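Local coordinates for putative hemin storage protein (Bordetella bronchiseptica, PDB 6AU1) that cleaves deacetylated poly-beta-1,6-N-acetylglucosamine through its C-terminal glycoside hydrolase domain, the part present here, and can thereby disrupt bacterial biofilms, at residues A[299-304]-A[319-324]. Sequence-based numbering, arbitrary orientation.
Sequences FELQAR and RQMVQL
This is a buried contact between a strand of the TIM-barrel-like glycoside hydrolase domain and the helix that follows it on the outside of the barrel. Strand 299-302 runs nearly antiparallel to the helical segment 319-324, at 160°, with the axes 10.1 Å apart. This is half of a beta-alpha-beta crossover: the chain leaves the strand, returns along the helix and enters the parallel strand 332-335. The direct contact is mostly apolar, with no direct hydrogen bond between the segments. L301 points toward the helix and sits among Q320, M321 and L324. Its CD1 lies 3.5 Å from M321 CG, and the two side chains meet at a slant. M321 is extended beyond CG, which brings its CE near the same methyl. L301 and Q320 lie alongside each other, pointing opposite ways, with L301 CD2 3.6 Å from Q320 OE1. L324 divides its branches: CD1 meets F299 CB at 3.7 Å, while CD2 lies over one face of the F299 ring, 4.0 Å from CG.

Water completes the contact at the Q320 end. The Q320 chain is extended beyond CG, and its OE1 accepts from two waters. Water 1 accepts from Q302 N at 2.9 Å and donates to Q320 OE1. Water 2 donates both to Q302 O and to Q320 OE1, the latter at 2.8 Å. The backbone N and O of Q302 are thus both linked to one amide oxygen. The Q302 side chain starts out away from the helix; its NE2 donates to R304 O at 3.0 Å, nearly straight at 168°.

Helix 277-290 borders the contact through M281, which L301 touches, and V285, which F299 and L324 touch. M321 reaches helix 346-353, and both M321 and L324 touch Y332 on the adjacent strand 332-335.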
loop_
_atom_site.group_PDB
_atom_site.type_symbol
_atom_site.label_atom_id
_atom_site.label_comp_id
_atom_site.label_asym_id
_atom_site.label_seq_id
_atom_site.Cartn_x
_atom_site.Cartn_y
_atom_site.Cartn_z
ATOM N N PHE A 299 9.604 -7.440 -4.093
ATOM C CA PHE A 299 8.682 -7.946 -5.095
ATOM C C PHE A 299 7.551 -8.656 -4.373
ATOM O O PHE A 299 7.703 -9.786 -3.908
ATOM C CB PHE A 299 9.402 -8.871 -6.084
ATOM C CG PHE A 299 10.403 -8.151 -6.944
ATOM C CD1 PHE A 299 11.678 -7.868 -6.458
ATOM C CD2 PHE A 299 10.066 -7.734 -8.219
ATOM C CE1 PHE A 299 12.590 -7.182 -7.236
ATOM C CE2 PHE A 299 10.985 -7.057 -9.020
ATOM C CZ PHE A 299 12.245 -6.776 -8.527
ATOM N N GLU A 300 6.424 -7.963 -4.259
ATOM C CA GLU A 300 5.288 -8.500 -3.521
ATOM C C GLU A 300 4.398 -9.319 -4.452
ATOM O O GLU A 300 3.753 -8.781 -5.351
ATOM C CB GLU A 300 4.497 -7.376 -2.862
ATOM C CG GLU A 300 3.412 -7.884 -1.946
ATOM C CD GLU A 300 2.869 -6.810 -1.030
ATOM O OE1 GLU A 300 3.111 -5.606 -1.276
ATOM O OE2 GLU A 300 2.191 -7.183 -0.055
ATOM N N LEU A 301 4.377 -10.627 -4.218
ATOM C CA LEU A 301 3.680 -11.572 -5.088
ATOM C C LEU A 301 2.258 -11.785 -4.606
ATOM O O LEU A 301 1.948 -11.484 -3.454
ATOM C CB LEU A 301 4.420 -12.911 -5.102
ATOM C CG LEU A 301 5.890 -12.822 -5.493
ATOM C CD1 LEU A 301 6.596 -14.113 -5.138
ATOM C CD2 LEU A 301 5.992 -12.560 -6.997
ATOM N N GLN A 302 1.389 -12.306 -5.469
ATOM C CA GLN A 302 0.035 -12.595 -5.011
ATOM C C GLN A 302 -0.129 -14.077 -4.697
ATOM O O GLN A 302 0.316 -14.938 -5.456
ATOM C CB GLN A 302 -1.010 -12.145 -6.039
ATOM C CG GLN A 302 -0.986 -12.871 -7.370
ATOM C CD GLN A 302 -1.942 -12.238 -8.380
ATOM O OE1 GLN A 302 -1.506 -11.647 -9.365
ATOM N NE2 GLN A 302 -3.252 -12.357 -8.135
ATOM N N ALA A 303 -0.762 -14.361 -3.560
ATOM C CA ALA A 303 -1.033 -15.731 -3.142
ATOM C C ALA A 303 -2.484 -16.122 -3.418
ATOM O O ALA A 303 -2.872 -17.281 -3.241
ATOM C CB ALA A 303 -0.720 -15.902 -1.660
ATOM N N ARG A 304 -3.279 -15.155 -3.852
ATOM C CA ARG A 304 -4.681 -15.398 -4.124
ATOM C C ARG A 304 -5.062 -14.779 -5.460
ATOM O O ARG A 304 -4.553 -13.721 -5.840
ATOM C CB ARG A 304 -5.553 -14.838 -2.985
ATOM C CG ARG A 304 -7.047 -15.034 -3.177
ATOM C CD ARG A 304 -7.824 -14.805 -1.873
ATOM N NE ARG A 304 -9.252 -15.002 -2.066
ATOM C CZ ARG A 304 -9.854 -16.186 -2.043
ATOM N NH1 ARG A 304 -9.149 -17.293 -1.811
ATOM N NH2 ARG A 304 -11.162 -16.263 -2.246
ATOM N N ARG A 319 7.525 -21.086 -7.213
ATOM C CA ARG A 319 8.285 -20.991 -8.462
ATOM C C ARG A 319 8.602 -19.533 -8.776
ATOM O O ARG A 319 9.673 -19.233 -9.313
ATOM C CB ARG A 319 7.531 -21.614 -9.637
ATOM C CG ARG A 319 7.547 -23.131 -9.686
ATOM C CD ARG A 319 6.786 -23.620 -10.910
ATOM N NE ARG A 319 6.357 -25.010 -10.782
ATOM C CZ ARG A 319 5.266 -25.507 -11.356
ATOM N NH1 ARG A 319 4.483 -24.725 -12.092
ATOM N NH2 ARG A 319 4.951 -26.784 -11.187
ATOM N N GLN A 320 7.676 -18.631 -8.443
ATOM C CA GLN A 320 7.933 -17.207 -8.653
ATOM C C GLN A 320 9.066 -16.737 -7.740
ATOM O O GLN A 320 9.951 -15.988 -8.168
ATOM C CB GLN A 320 6.667 -16.369 -8.421
ATOM C CG GLN A 320 5.638 -16.549 -9.518
ATOM C CD GLN A 320 4.431 -15.655 -9.321
ATOM O OE1 GLN A 320 4.072 -15.325 -8.191
ATOM N NE2 GLN A 320 3.812 -15.246 -10.419
ATOM N N MET A 321 9.063 -17.204 -6.496
ATOM C CA MET A 321 10.128 -16.835 -5.568
ATOM C C MET A 321 11.476 -17.387 -6.025
ATOM O O MET A 321 12.481 -16.682 -5.962
ATOM C CB MET A 321 9.797 -17.311 -4.155
ATOM C CG MET A 321 8.620 -16.547 -3.545
ATOM S SD MET A 321 8.152 -17.224 -1.953
ATOM C CE MET A 321 6.770 -16.153 -1.546
ATOM N N VAL A 322 11.502 -18.628 -6.508
ATOM C CA VAL A 322 12.756 -19.200 -6.991
ATOM C C VAL A 322 13.234 -18.416 -8.213
ATOM O O VAL A 322 14.434 -18.158 -8.366
ATOM C CB VAL A 322 12.610 -20.710 -7.325
ATOM C CG1 VAL A 322 13.850 -21.252 -8.077
ATOM C CG2 VAL A 322 12.368 -21.505 -6.040
ATOM N N GLN A 323 12.295 -18.004 -9.065
ATOM C CA GLN A 323 12.667 -17.248 -10.255
ATOM C C GLN A 323 13.307 -15.920 -9.853
ATOM O O GLN A 323 14.339 -15.529 -10.421
ATOM C CB GLN A 323 11.454 -16.997 -11.168
ATOM C CG GLN A 323 11.799 -16.164 -12.403
ATOM C CD GLN A 323 10.570 -15.704 -13.187
ATOM O OE1 GLN A 323 9.460 -15.656 -12.658
ATOM N NE2 GLN A 323 10.773 -15.373 -14.461
ATOM N N LEU A 324 12.684 -15.229 -8.898
ATOM C CA LEU A 324 13.235 -13.982 -8.356
ATOM C C LEU A 324 14.648 -14.198 -7.820
ATOM O O LEU A 324 15.566 -13.446 -8.155
ATOM C CB LEU A 324 12.343 -13.416 -7.247
ATOM C CG LEU A 324 10.961 -12.893 -7.647
ATOM C CD1 LEU A 324 10.150 -12.501 -6.407
ATOM C CD2 LEU A 324 11.066 -11.726 -8.635
HETATM O O HOH W 1 2.632 -12.831 -8.067
HETATM O O HOH W 2 1.551 -16.337 -7.655
HETATM O O HOH W 3 0.799 -13.881 -10.334
#